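Putative c-1-tetrahydrofolate synthase, cytoplasmic (Leishmania major, PDB 4A26) catalyses the NAD(P)-dependent oxidation of N5,N10-methylenetetrahydrofolate and the hydrolysis of the resulting methenyltetrahydrofolate in one-carbon metabolism. Local coordinates at the interface of chains A and B. Coordinates in Å, arbitrary orientation; residue numbers count along the deposited sequence, not the author numbering. Chains: chain A/B, Putative c-1-tetrahydrofolate synthase, cytoplasmic.

The interface of chains A and B. Residues chain A 165, 167, 191, 193; chain B 193, 203, 206-207.
Strand 191-195 of each subunit meets its twin at the two-fold axis of the homodimer, with an antiparallel beta bridge between A:Thr193 and B:Thr193. This part of the interface belongs to the NAD(P)-binding domains. The two threonine hydroxyls form a hydrogen bond, with A:Thr193 OG1 2.5 Å from B:Thr193 OG1; the structure alone does not show which donates.

Beside this pair, strand 167-171 of chain A faces helix 201-209 of chain B. A:Arg167 reaches across to B:Asp203, B:Asp206 and B:Tyr207 of that helix. Its chain bends at the third torsion (chi3 85°), which turns the guanidinium past the tip of B:Tyr207 toward B:Asp206. There NH2 donates a nearly straight hydrogen bond to the carboxylate oxygen B:Asp206 OD2, at 2.7 Å. The oxygen lies in the guanidinium plane and accepts through its anti lone pair. The carboxylate stands almost perpendicular to that plane, 86° apart, and the other terminal guanidinium nitrogen, NH1, makes a weak bond to the same oxygen. B:Asp203 gives a looser salt bridge, with OD1 3.8 Å from A:Arg167 NH1. Its other oxygen, OD2, is 2.9 Å from water 1, which also bonds the carbonyl A:Gly165 O.

The ring of B:Tyr207 is covered on both faces. A:Arg167 NH2 sits over one face toward the rim, 3.9 Å from the ring centroid, in a cation-pi contact. The methyl CG2 of B:Thr193, from the same subunit, lies over the centre of the opposite face. The phenol oxygen OH accepts a weak bond from A:Arg167 NE. A:Thr191 CG2 lies off the CE2 rim, toward the face that B:Thr193 covers, 3.5 Å from B:Tyr207 CE2. Its OG1 lies beside the backbone N (chi1 -56°), which points CG2 toward B:Tyr207 and the methyl CG2 of B:Thr193.

The two-fold axis repeats the arginine cluster with the chains exchanged. The patch joins strand pairing to charged and aromatic contacts and helps hold the homodimer together.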
# COMPACT_ATOMS: atom_id res chain seq x y z
N GLY A 165 -10.04 -1.18 -16.84
CA GLY A 165 -11.33 -0.57 -17.19
C GLY A 165 -12.54 -1.19 -16.52
O GLY A 165 -13.68 -0.77 -16.77
N ARG A 167 -14.75 -2.77 -13.02
CA ARG A 167 -15.04 -2.51 -11.62
C ARG A 167 -14.75 -3.79 -10.84
O ARG A 167 -15.04 -4.89 -11.31
CB ARG A 167 -16.50 -2.08 -11.44
CG ARG A 167 -16.88 -0.87 -12.28
CD ARG A 167 -18.38 -0.60 -12.33
NE ARG A 167 -18.83 0.18 -11.18
CZ ARG A 167 -19.94 0.92 -11.15
NH1 ARG A 167 -20.75 1.01 -12.20
NH2 ARG A 167 -20.25 1.60 -10.04
N THR A 191 -10.96 -0.50 -11.27
CA THR A 191 -11.35 0.45 -10.24
C THR A 191 -11.84 -0.38 -9.06
O THR A 191 -12.80 -1.13 -9.18
CB THR A 191 -12.41 1.43 -10.76
OG1 THR A 191 -11.90 2.09 -11.93
CG2 THR A 191 -12.74 2.47 -9.71
N THR A 193 -12.90 -1.38 -5.03
CA THR A 193 -13.52 -1.08 -3.75
C THR A 193 -13.25 -2.22 -2.77
O THR A 193 -13.50 -3.39 -3.08
CB THR A 193 -15.04 -0.93 -3.89
OG1 THR A 193 -15.33 -0.03 -4.96
CG2 THR A 193 -15.64 -0.42 -2.59
N THR B 193 -13.49 3.58 -2.40
CA THR B 193 -13.23 3.26 -3.79
C THR B 193 -12.26 4.32 -4.32
O THR B 193 -12.48 5.51 -4.12
CB THR B 193 -14.51 3.27 -4.63
OG1 THR B 193 -15.47 2.36 -4.07
CG2 THR B 193 -14.21 2.86 -6.07
N ASP B 203 -18.40 5.62 -14.74
CA ASP B 203 -18.15 4.83 -13.52
C ASP B 203 -17.84 5.75 -12.35
O ASP B 203 -18.42 5.61 -11.28
CB ASP B 203 -16.98 3.85 -13.70
CG ASP B 203 -17.36 2.60 -14.47
OD1 ASP B 203 -18.52 2.50 -14.93
OD2 ASP B 203 -16.49 1.72 -14.62
N ASP B 206 -20.93 7.29 -11.12
CA ASP B 206 -21.75 6.32 -10.39
C ASP B 206 -21.21 6.06 -8.98
O ASP B 206 -21.99 5.92 -8.04
CB ASP B 206 -21.87 5.00 -11.15
CG ASP B 206 -22.89 4.06 -10.53
OD1 ASP B 206 -24.03 4.50 -10.27
OD2 ASP B 206 -22.56 2.88 -10.30
N TYR B 207 -19.89 5.99 -8.84
CA TYR B 207 -19.27 5.88 -7.52
C TYR B 207 -19.55 7.14 -6.70
O TYR B 207 -19.83 7.04 -5.51
CB TYR B 207 -17.76 5.67 -7.62
CG TYR B 207 -17.36 4.28 -8.06
CD1 TYR B 207 -17.73 3.15 -7.33
CD2 TYR B 207 -16.57 4.10 -9.19
CE1 TYR B 207 -17.35 1.88 -7.73
CE2 TYR B 207 -16.18 2.83 -9.60
CZ TYR B 207 -16.57 1.73 -8.87
OH TYR B 207 -16.17 0.48 -9.29
O HOH W 1 -16.62 -0.53 -16.45